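Local coordinates for putative histidinol-phosphate aminotransferase (Burkholderia pseudomallei, PDB 3P1T), which probably catalyses the pyridoxal-phosphate-dependent transfer of an amino group from L-histidinol phosphate to 2-oxoglutarate, a step of histidine biosynthesis, at residues A[175-180]-A[247-251]; A[258-262]-A[275-280]; A[289-294]-A[329-333]; A[299-303]-A[312-316]. Residues are numbered along the deposited sequence.

Contact 1 of 4, residues A[175-180]-A[247-251]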
# COMPACT_ATOMS: atom_id res chain seq x y z
N ASP A 175 -3.89 -16.05 -16.95
CA ASP A 175 -5.29 -16.09 -17.41
C ASP A 175 -5.43 -16.07 -18.97
O ASP A 175 -6.49 -16.44 -19.49
CB ASP A 175 -6.09 -14.95 -16.78
CG ASP A 175 -6.72 -15.28 -15.42
OD1 ASP A 175 -6.52 -16.42 -14.92
OD2 ASP A 175 -7.48 -14.42 -14.90
N TYR A 176 -4.36 -15.73 -19.70
CA TYR A 176 -4.37 -15.75 -21.16
C TYR A 176 -3.61 -16.98 -21.68
O TYR A 176 -3.37 -17.07 -22.90
CB TYR A 176 -3.75 -14.46 -21.71
CG TYR A 176 -4.37 -13.21 -21.12
CD1 TYR A 176 -5.65 -12.80 -21.49
CD2 TYR A 176 -3.69 -12.45 -20.17
CE1 TYR A 176 -6.23 -11.65 -20.94
CE2 TYR A 176 -4.26 -11.31 -19.61
CZ TYR A 176 -5.53 -10.91 -20.00
OH TYR A 176 -6.06 -9.78 -19.45
N SER A 177 -3.22 -17.90 -20.78
CA SER A 177 -2.42 -19.05 -21.16
C SER A 177 -3.27 -20.31 -21.49
O SER A 177 -4.51 -20.28 -21.51
CB SER A 177 -1.42 -19.40 -20.07
OG SER A 177 -2.06 -20.01 -18.97
N SER A 178 -2.54 -21.40 -21.79
CA SER A 178 -3.06 -22.72 -22.15
C SER A 178 -3.01 -23.66 -20.95
O SER A 178 -3.43 -24.81 -21.06
CB SER A 178 -2.24 -23.30 -23.30
OG SER A 178 -2.06 -22.37 -24.36
N PHE A 179 -2.50 -23.18 -19.80
CA PHE A 179 -2.33 -24.00 -18.61
C PHE A 179 -3.12 -23.42 -17.40
O PHE A 179 -2.69 -23.56 -16.26
CB PHE A 179 -0.82 -24.16 -18.27
CG PHE A 179 0.02 -22.90 -18.13
CD1 PHE A 179 0.20 -22.30 -16.89
CD2 PHE A 179 0.73 -22.39 -19.22
CE1 PHE A 179 1.02 -21.18 -16.75
CE2 PHE A 179 1.54 -21.27 -19.08
CZ PHE A 179 1.68 -20.67 -17.84
N ARG A 180 -4.31 -22.86 -17.66
CA ARG A 180 -5.18 -22.34 -16.60
C ARG A 180 -5.71 -23.45 -15.70
O ARG A 180 -5.92 -23.22 -14.51
CB ARG A 180 -6.36 -21.56 -17.19
CG ARG A 180 -5.97 -20.24 -17.84
CD ARG A 180 -7.21 -19.51 -18.33
NE ARG A 180 -8.05 -19.05 -17.23
CZ ARG A 180 -9.33 -18.70 -17.34
NH1 ARG A 180 -9.95 -18.79 -18.50
NH2 ARG A 180 -10.00 -18.29 -16.27
N ARG A 247 -14.97 -11.52 -16.81
CA ARG A 247 -13.57 -11.91 -16.84
C ARG A 247 -13.36 -12.98 -17.91
O ARG A 247 -12.42 -12.85 -18.70
CB ARG A 247 -13.14 -12.40 -15.46
CG ARG A 247 -11.65 -12.51 -15.27
CD ARG A 247 -11.30 -12.89 -13.85
NE ARG A 247 -10.38 -14.02 -13.84
CZ ARG A 247 -10.69 -15.23 -13.39
NH1 ARG A 247 -11.87 -15.46 -12.84
NH2 ARG A 247 -9.79 -16.21 -13.43
N GLU A 248 -14.25 -13.99 -17.99
CA GLU A 248 -14.16 -15.06 -19.00
C GLU A 248 -14.41 -14.54 -20.42
O GLU A 248 -13.79 -15.03 -21.36
CB GLU A 248 -15.13 -16.21 -18.71
CG GLU A 248 -14.70 -17.11 -17.55
CD GLU A 248 -13.40 -17.89 -17.69
OE1 GLU A 248 -12.88 -18.04 -18.82
OE2 GLU A 248 -12.93 -18.41 -16.65
N ALA A 249 -15.31 -13.54 -20.56
CA ALA A 249 -15.62 -12.90 -21.84
C ALA A 249 -14.40 -12.09 -22.34
O ALA A 249 -14.10 -12.11 -23.54
CB ALA A 249 -16.85 -12.02 -21.71
N HIS A 250 -13.68 -11.43 -21.41
CA HIS A 250 -12.48 -10.65 -21.71
C HIS A 250 -11.35 -11.59 -22.14
O HIS A 250 -10.64 -11.28 -23.09
CB HIS A 250 -12.07 -9.79 -20.49
CG HIS A 250 -10.64 -9.40 -20.49
ND1 HIS A 250 -10.14 -8.45 -21.35
CD2 HIS A 250 -9.62 -9.88 -19.73
CE1 HIS A 250 -8.84 -8.36 -21.09
NE2 HIS A 250 -8.48 -9.21 -20.13
N ILE A 251 -11.19 -12.73 -21.44
CA ILE A 251 -10.15 -13.71 -21.74
C ILE A 251 -10.39 -14.29 -23.14
O ILE A 251 -9.46 -14.27 -23.96
CB ILE A 251 -10.12 -14.81 -20.63
CG1 ILE A 251 -9.50 -14.23 -19.32
CG2 ILE A 251 -9.36 -16.07 -21.10
CD1 ILE A 251 -9.65 -15.10 -18.06

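Contact 2 of 4, residues A[258-262]-A[275-280]. With EDO (1,2-ethanediol), chain G; SO4 (sulfate ion), chain E.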
# COMPACT_ATOMS: atom_id res chain seq x y z
N ARG A 258 -5.78 -11.81 -30.17
CA ARG A 258 -4.34 -12.14 -30.21
C ARG A 258 -4.04 -12.99 -31.47
O ARG A 258 -3.06 -12.75 -32.17
CB ARG A 258 -3.91 -12.86 -28.93
CG ARG A 258 -2.40 -13.08 -28.79
CD ARG A 258 -2.05 -13.81 -27.49
NE ARG A 258 -2.58 -15.18 -27.44
CZ ARG A 258 -2.73 -15.90 -26.33
NH1 ARG A 258 -2.41 -15.39 -25.15
NH2 ARG A 258 -3.22 -17.13 -26.39
N ARG A 259 -4.93 -13.94 -31.77
CA ARG A 259 -4.80 -14.80 -32.94
C ARG A 259 -4.94 -13.94 -34.21
O ARG A 259 -4.09 -14.05 -35.10
CB ARG A 259 -5.84 -15.93 -32.87
CG ARG A 259 -5.95 -16.85 -34.10
CD ARG A 259 -4.64 -17.47 -34.57
NE ARG A 259 -4.02 -18.33 -33.58
CZ ARG A 259 -2.72 -18.60 -33.54
NH1 ARG A 259 -1.90 -18.05 -34.42
NH2 ARG A 259 -2.24 -19.40 -32.60
N ARG A 260 -5.96 -13.04 -34.26
CA ARG A 260 -6.20 -12.13 -35.38
C ARG A 260 -4.97 -11.24 -35.63
O ARG A 260 -4.47 -11.22 -36.75
CB ARG A 260 -7.46 -11.24 -35.16
CG ARG A 260 -7.57 -10.09 -36.18
CD ARG A 260 -8.91 -9.43 -36.26
NE ARG A 260 -9.02 -8.26 -35.39
CZ ARG A 260 -9.07 -7.01 -35.82
NH1 ARG A 260 -9.02 -6.74 -37.12
NH2 ARG A 260 -9.20 -6.01 -34.96
N VAL A 261 -4.50 -10.51 -34.60
CA VAL A 261 -3.39 -9.57 -34.71
C VAL A 261 -2.10 -10.31 -35.15
O VAL A 261 -1.46 -9.85 -36.10
CB VAL A 261 -3.20 -8.77 -33.40
CG1 VAL A 261 -1.92 -7.95 -33.42
CG2 VAL A 261 -4.39 -7.85 -33.16
N ALA A 262 -1.77 -11.46 -34.51
CA ALA A 262 -0.58 -12.25 -34.86
C ALA A 262 -0.62 -12.72 -36.34
O ALA A 262 0.36 -12.52 -37.06
CB ALA A 262 -0.44 -13.44 -33.92
N SER A 275 2.68 -16.23 -28.23
CA SER A 275 2.39 -15.62 -26.94
C SER A 275 1.35 -16.38 -26.19
O SER A 275 0.38 -16.86 -26.80
CB SER A 275 1.91 -14.18 -27.10
OG SER A 275 1.67 -13.59 -25.83
N GLU A 276 1.52 -16.42 -24.86
CA GLU A 276 0.60 -17.03 -23.90
C GLU A 276 0.00 -15.94 -23.00
O GLU A 276 -0.72 -16.25 -22.07
CB GLU A 276 1.33 -18.10 -23.09
CG GLU A 276 1.57 -19.38 -23.84
CD GLU A 276 0.34 -20.26 -23.86
OE1 GLU A 276 0.16 -21.03 -22.89
OE2 GLU A 276 -0.45 -20.16 -24.83
N ALA A 277 0.30 -14.68 -23.29
CA ALA A 277 -0.19 -13.53 -22.52
C ALA A 277 -1.13 -12.65 -23.38
O ALA A 277 -1.49 -13.09 -24.46
CB ALA A 277 0.99 -12.73 -22.00
N ASN A 278 -1.52 -11.44 -22.91
CA ASN A 278 -2.44 -10.55 -23.62
C ASN A 278 -1.71 -9.54 -24.54
O ASN A 278 -2.19 -8.42 -24.74
CB ASN A 278 -3.31 -9.78 -22.59
CG ASN A 278 -2.55 -8.99 -21.55
OD1 ASN A 278 -1.34 -9.16 -21.33
ND2 ASN A 278 -3.26 -8.15 -20.84
N PHE A 279 -0.60 -9.95 -25.13
CA PHE A 279 0.21 -9.10 -25.99
C PHE A 279 1.01 -9.95 -26.96
O PHE A 279 1.04 -11.17 -26.78
CB PHE A 279 1.17 -8.24 -25.13
CG PHE A 279 2.09 -9.02 -24.22
CD1 PHE A 279 3.20 -9.68 -24.73
CD2 PHE A 279 1.82 -9.12 -22.87
CE1 PHE A 279 4.02 -10.44 -23.90
CE2 PHE A 279 2.66 -9.86 -22.03
CZ PHE A 279 3.75 -10.51 -22.55
N VAL A 280 1.69 -9.32 -27.94
CA VAL A 280 2.56 -10.04 -28.89
C VAL A 280 3.88 -9.28 -29.03
O VAL A 280 3.88 -8.04 -29.09
CB VAL A 280 1.92 -10.33 -30.28
CG1 VAL A 280 0.83 -11.39 -30.20
CG2 VAL A 280 1.42 -9.05 -30.96
C1 EDO G . -1.61 -17.04 -30.10
O1 EDO G . -1.06 -15.98 -30.91
C2 EDO G . -0.46 -17.87 -29.49
O2 EDO G . -0.88 -18.81 -28.47
S SO4 E . 1.52 -19.06 -32.73
O1 SO4 E . 2.88 -19.59 -32.74
O2 SO4 E . 0.65 -20.00 -31.98
O3 SO4 E . 1.06 -18.95 -34.12
O4 SO4 E . 1.49 -17.70 -32.12
O HOH W 1 -3.30 -19.27 -24.65

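Contact 3 of 4, residues A[289-294]-A[329-333]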
# COMPACT_ATOMS: atom_id res chain seq x y z
N ARG A 289 12.06 4.84 -35.43
CA ARG A 289 11.30 5.24 -36.62
C ARG A 289 9.86 4.70 -36.59
O ARG A 289 8.93 5.41 -36.97
CB ARG A 289 12.02 4.75 -37.89
CG ARG A 289 11.64 5.50 -39.17
CD ARG A 289 12.26 4.85 -40.39
NE ARG A 289 11.35 3.90 -41.04
CZ ARG A 289 11.74 2.81 -41.69
NH1 ARG A 289 13.03 2.49 -41.76
NH2 ARG A 289 10.84 2.01 -42.26
N THR A 290 9.68 3.45 -36.12
CA THR A 290 8.38 2.79 -36.04
C THR A 290 7.52 3.43 -34.96
O THR A 290 6.35 3.71 -35.20
CB THR A 290 8.59 1.30 -35.77
OG1 THR A 290 9.52 0.78 -36.71
CG2 THR A 290 7.29 0.51 -35.81
N LEU A 291 8.10 3.63 -33.76
CA LEU A 291 7.41 4.22 -32.60
C LEU A 291 6.93 5.65 -32.94
O LEU A 291 5.78 5.99 -32.65
CB LEU A 291 8.32 4.23 -31.37
CG LEU A 291 8.80 2.88 -30.88
CD1 LEU A 291 10.06 3.03 -30.08
CD2 LEU A 291 7.71 2.14 -30.08
N ARG A 292 7.79 6.44 -33.60
CA ARG A 292 7.51 7.81 -34.04
C ARG A 292 6.34 7.81 -35.05
O ARG A 292 5.43 8.63 -34.91
CB ARG A 292 8.79 8.41 -34.65
CG ARG A 292 8.68 9.87 -35.07
CD ARG A 292 10.03 10.50 -35.39
NE ARG A 292 10.78 9.85 -36.47
CZ ARG A 292 11.86 9.09 -36.30
NH1 ARG A 292 12.35 8.88 -35.08
NH2 ARG A 292 12.47 8.54 -37.34
N PHE A 293 6.34 6.86 -36.02
CA PHE A 293 5.29 6.65 -37.03
C PHE A 293 3.92 6.38 -36.37
O PHE A 293 2.92 6.99 -36.74
CB PHE A 293 5.67 5.48 -37.95
CG PHE A 293 4.63 5.06 -38.96
CD1 PHE A 293 3.67 4.11 -38.65
CD2 PHE A 293 4.63 5.60 -40.25
CE1 PHE A 293 2.70 3.74 -39.58
CE2 PHE A 293 3.69 5.20 -41.20
CZ PHE A 293 2.72 4.28 -40.85
N LEU A 294 3.90 5.43 -35.43
CA LEU A 294 2.71 5.04 -34.69
C LEU A 294 2.22 6.17 -33.76
O LEU A 294 1.01 6.34 -33.64
CB LEU A 294 2.96 3.75 -33.88
CG LEU A 294 3.19 2.45 -34.68
CD1 LEU A 294 3.52 1.29 -33.75
CD2 LEU A 294 1.98 2.09 -35.56
N ALA A 329 -2.48 0.93 -39.34
CA ALA A 329 -1.25 1.73 -39.28
C ALA A 329 -0.03 0.91 -39.69
O ALA A 329 0.77 1.41 -40.47
CB ALA A 329 -1.05 2.28 -37.88
N LEU A 330 0.12 -0.34 -39.19
CA LEU A 330 1.28 -1.17 -39.54
C LEU A 330 1.09 -1.77 -40.95
O LEU A 330 2.09 -2.15 -41.57
CB LEU A 330 1.56 -2.27 -38.50
CG LEU A 330 2.12 -1.77 -37.15
CD1 LEU A 330 2.23 -2.89 -36.15
CD2 LEU A 330 3.48 -1.12 -37.30
N ALA A 331 -0.14 -1.79 -41.50
CA ALA A 331 -0.32 -2.19 -42.89
C ALA A 331 0.28 -1.11 -43.78
O ALA A 331 1.04 -1.41 -44.71
CB ALA A 331 -1.79 -2.43 -43.22
N GLU A 332 0.02 0.17 -43.42
CA GLU A 332 0.54 1.37 -44.09
C GLU A 332 2.07 1.43 -43.98
O GLU A 332 2.74 1.71 -44.98
CB GLU A 332 -0.10 2.63 -43.48
CG GLU A 332 0.23 3.93 -44.20
CD GLU A 332 -0.10 5.23 -43.47
OE1 GLU A 332 -0.93 5.21 -42.53
OE2 GLU A 332 0.48 6.27 -43.86
N TYR A 333 2.63 1.12 -42.79
CA TYR A 333 4.06 1.12 -42.51
C TYR A 333 4.82 0.03 -43.29
O TYR A 333 5.99 0.26 -43.63
CB TYR A 333 4.31 0.95 -41.01
CG TYR A 333 5.73 1.22 -40.56
CD1 TYR A 333 6.29 2.50 -40.68
CD2 TYR A 333 6.48 0.24 -39.92
CE1 TYR A 333 7.59 2.77 -40.24
CE2 TYR A 333 7.78 0.50 -39.48
CZ TYR A 333 8.33 1.77 -39.62
OH TYR A 333 9.60 2.03 -39.15

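Contact 4 of 4, residues A[299-303]-A[312-316]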
# COMPACT_ATOMS: atom_id res chain seq x y z
N ILE A 299 -1.14 5.97 -31.93
CA ILE A 299 -1.05 4.58 -31.52
C ILE A 299 0.18 4.47 -30.62
O ILE A 299 1.28 4.85 -31.01
CB ILE A 299 -1.02 3.63 -32.75
CG1 ILE A 299 -2.38 3.74 -33.49
CG2 ILE A 299 -0.76 2.18 -32.32
CD1 ILE A 299 -2.42 3.15 -34.82
N GLN A 300 -0.04 4.00 -29.38
CA GLN A 300 1.02 3.91 -28.38
C GLN A 300 1.34 2.43 -28.09
O GLN A 300 0.49 1.71 -27.56
CB GLN A 300 0.58 4.67 -27.10
CG GLN A 300 1.72 5.14 -26.23
N VAL A 301 2.52 1.96 -28.50
CA VAL A 301 2.97 0.58 -28.22
C VAL A 301 4.16 0.67 -27.22
O VAL A 301 4.55 1.78 -26.86
CB VAL A 301 3.32 -0.28 -29.48
CG1 VAL A 301 2.11 -0.47 -30.38
CG2 VAL A 301 4.52 0.28 -30.26
N LYS A 302 4.71 -0.47 -26.76
CA LYS A 302 5.83 -0.52 -25.80
C LYS A 302 7.13 -0.91 -26.50
O LYS A 302 7.15 -1.86 -27.28
CB LYS A 302 5.51 -1.53 -24.67
CG LYS A 302 6.64 -1.81 -23.66
CD LYS A 302 6.97 -0.67 -22.70
CE LYS A 302 5.97 -0.56 -21.59
NZ LYS A 302 6.32 0.52 -20.63
N ASP A 303 8.22 -0.17 -26.20
CA ASP A 303 9.57 -0.46 -26.68
C ASP A 303 10.14 -1.55 -25.77
O ASP A 303 10.35 -1.31 -24.58
CB ASP A 303 10.43 0.82 -26.70
CG ASP A 303 11.87 0.70 -27.21
OD1 ASP A 303 12.31 -0.44 -27.52
OD2 ASP A 303 12.55 1.75 -27.32
N HIS A 312 12.67 -4.45 -30.84
CA HIS A 312 11.45 -5.24 -30.65
C HIS A 312 10.39 -4.33 -30.07
O HIS A 312 10.72 -3.38 -29.35
CB HIS A 312 11.68 -6.45 -29.73
CG HIS A 312 12.39 -7.61 -30.34
ND1 HIS A 312 13.76 -7.69 -30.35
CD2 HIS A 312 11.87 -8.75 -30.86
CE1 HIS A 312 14.04 -8.85 -30.92
NE2 HIS A 312 12.94 -9.53 -31.25
N ILE A 313 9.12 -4.62 -30.36
CA ILE A 313 8.02 -3.86 -29.76
C ILE A 313 7.03 -4.87 -29.17
O ILE A 313 6.84 -5.96 -29.72
CB ILE A 313 7.31 -2.84 -30.71
CG1 ILE A 313 6.85 -3.48 -32.04
CG2 ILE A 313 8.20 -1.60 -30.94
CD1 ILE A 313 5.92 -2.66 -32.89
N ARG A 314 6.44 -4.52 -28.03
CA ARG A 314 5.43 -5.33 -27.37
C ARG A 314 4.11 -4.64 -27.57
O ARG A 314 3.90 -3.52 -27.08
CB ARG A 314 5.77 -5.55 -25.87
CG ARG A 314 4.89 -6.62 -25.20
CD ARG A 314 4.91 -6.51 -23.69
NE ARG A 314 4.24 -5.29 -23.26
CZ ARG A 314 4.47 -4.68 -22.10
NH1 ARG A 314 5.35 -5.18 -21.25
NH2 ARG A 314 3.84 -3.56 -21.81
N ILE A 315 3.25 -5.24 -28.39
CA ILE A 315 1.93 -4.70 -28.72
C ILE A 315 0.87 -5.38 -27.86
O ILE A 315 0.72 -6.61 -27.95
CB ILE A 315 1.63 -4.88 -30.24
CG1 ILE A 315 2.75 -4.30 -31.13
CG2 ILE A 315 0.25 -4.30 -30.57
CD1 ILE A 315 2.62 -4.58 -32.62
N SER A 316 0.14 -4.62 -27.04
CA SER A 316 -0.94 -5.21 -26.25
C SER A 316 -2.17 -5.50 -27.13
O SER A 316 -2.29 -4.94 -28.23
CB SER A 316 -1.32 -4.30 -25.09
OG SER A 316 -0.21 -4.09 -24.24

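Contact 1 of 4, residues A[175-180]-A[247-251]
Two salt bridges tie the loop 175-180 to the helical segment 247-251. Arg180 and Glu248 meet end to end: Arg180 NH1 donates to Glu248 OE1 and Arg180 NH2 to Glu248 OE2, each at 3.0 Å. Asp175 takes the other arginine. Its OD2 accepts from Arg247 NE at 3.1 Å and from Arg247 NH2 at 3.3 Å, and it is also hydrogen-bonded to Ser199. Arg247 has a second acid at NH1, Asp244. A long salt bridge of 3.8 Å between Asp175 OD1 and Arg180 NE joins the two pairs into one network. This helps explain how Arg180 NH2 and Arg247 NH2, both cationic, can lie 3.5 Å apart. Tyr176 OH and His250 NE2 share a short hydrogen bond of 2.6 Å, in which either atom could be the donor. Farther along the loop, Ser177 OG accepts from Phe179 N at 3.3 Å, forming an ST turn.

The segments belong to a fold type I aminotransferase. The loop follows strand 166-170 of the large seven-stranded sheet. The long helix 244-267 leads from this domain toward the small C-terminal one.

Ile251 fills the space between the polar groups. Its CD1 lies 3.7 Å from Arg180 NH2, over one face of the guanidinium, and 3.8 Å from Asp175 CB. Its CG2 is 3.3 Å from Asp175 O.

Contact 2 of 4, residues A[258-262]-A[275-280]
Hydrogen bonding here centres on Arg258. The arginine reaches from its helix to the bend before strand 279-283, where its NH1 donates to Ala277 O at a short 2.6 Å. The same NH1 also bonds Tyr176 O, so one nitrogen serves two backbone carbonyls. Water 1 lies 2.8 Å from Arg258 NH2 and 3.0 Å from Glu276 OE2, linking the two side chains. Directly, Arg258 NH2 and Glu276 OE2 are 4.4 Å apart, too far for a salt bridge, and Glu276 bonds Ser178. The bend has its own support. Ser275 OG accepts from Ala277 N at 3.1 Å, making an ST turn, and donates to Phe279 O at 2.7 Å.

The apolar part gathers on Val280. Its CG1 is 3.9 Å from Arg258 CG and 4.4 Å from Ala262 CB, while its CG2 is 4.3 Å from Val261 CG1.

Two bound groups, probably from the crystallisation liquor, lie nearby. Arg259 NH1 and NH2 bond the sulfate oxygens O3 and O2 at 3.1 and 3.0 Å. An ethanediol O2 makes a weak hydrogen bond to Ser275 O at 2.9 Å.

The contact thus lays helix 244-267 against an edge strand, 279-283, of the small-domain sheet. Val280 pairs through its backbone with Ile315 of strand 312-316, and Arg260 and Val261 touch helix 320-333.

Contact 3 of 4, residues A[289-294]-A[329-333]
Arg289 opens this helix-to-helix contact by laying its guanidinium face near Tyr333. Arg289 NE and Tyr333 OH are 3.2 Å apart, but the angle is too poor for a hydrogen bond. One residue on, Thr290 OG1 accepts from Tyr333 OH at 2.7 Å; the threonine hydroxyl also bonds Asn284. Phe293 points into the interface. Tyr333 lies over its ring: a CH-pi contact puts Tyr333 CB 3.9 Å from the Phe293 ring centroid, and the two ring planes are inclined at 46°. The edge of the same ring reaches the backbone, with Phe293 CE1 3.2 Å from Ala329 O. Leu294 closes the row. Its CD2 is 3.8 Å from Ala329 CB and 3.9 Å from Leu330 CD2. The axes of the two segments approach to 10.9 Å at 129°. In the alpha/beta small domain of fold type I aminotransferases, such helices pack side by side on the sheet, as these two do on strands 299-303 and 312-316.

Contact 4 of 4, residues A[299-303]-A[312-316]
Lys302 and Arg314 form an antiparallel hydrogen-bonded pair. Lys302 N donates to Arg314 O at 3.2 Å, and Arg314 N to Lys302 O at 2.9 Å. Both side chains lie on the same sheet face. With chi1 t, Lys302 CG lies over one face of the Arg314 guanidinium; p torsions at chi2 and chi3 then bring Lys302 CE to 3.7 Å from Arg314 NH2. The amine continues away to Gln306. Arg314 is extended through chi1 and chi2 and bends at chi3 (p). Its guanidinium meets Asn146, the Phe279 ring by cation-pi, and a tartrate probably from the crystallisation liquor. The tartrate hydrogen bond is consistent with Arg314 being the substrate-carboxylate-binding arginine known in related aminotransferases.

Asp303 and Ile313, a non-hydrogen-bonded pair, take the other face. Asp303, chi1 t, has OD1 bonded to Gly305 N in the turn. Ile313 adopts chi1 p, with CD1 4.2 Å from Val301 CG2. Val301, chi1 m, also has CG1 4.0 Å from Ile315 CG1.

This hairpin forms the middle of the small-domain sheet. Strand 19-20 flanks 299-303, and strand 279-283 flanks 312-316. Helices 288-296 and 320-333 cover the face bearing Val301, Ile313 and Ile315.

Contact 4 is the central hairpin of the small-domain sheet, held by backbone pairing, and contact 3 joins the two helices that cover it. The two touch through Leu291, Leu294 and Ala329, and contact 4 is nested within the loop that contact 3 closes. Contact 3 lies farthest from the chain centre, about 27 Å between centres, and mixes aromatic and apolar packing. Contact 2 is buried, the others partly buried; it shares the sheet with contact 4 through Val280 and Ile315. Contacts 1 and 2 both use helix 244-267. Contact 1, on the large-domain side, relies on charge pairs, whereas contact 2 combines one arginine bound to backbone carbonyls with apolar packing on Val280.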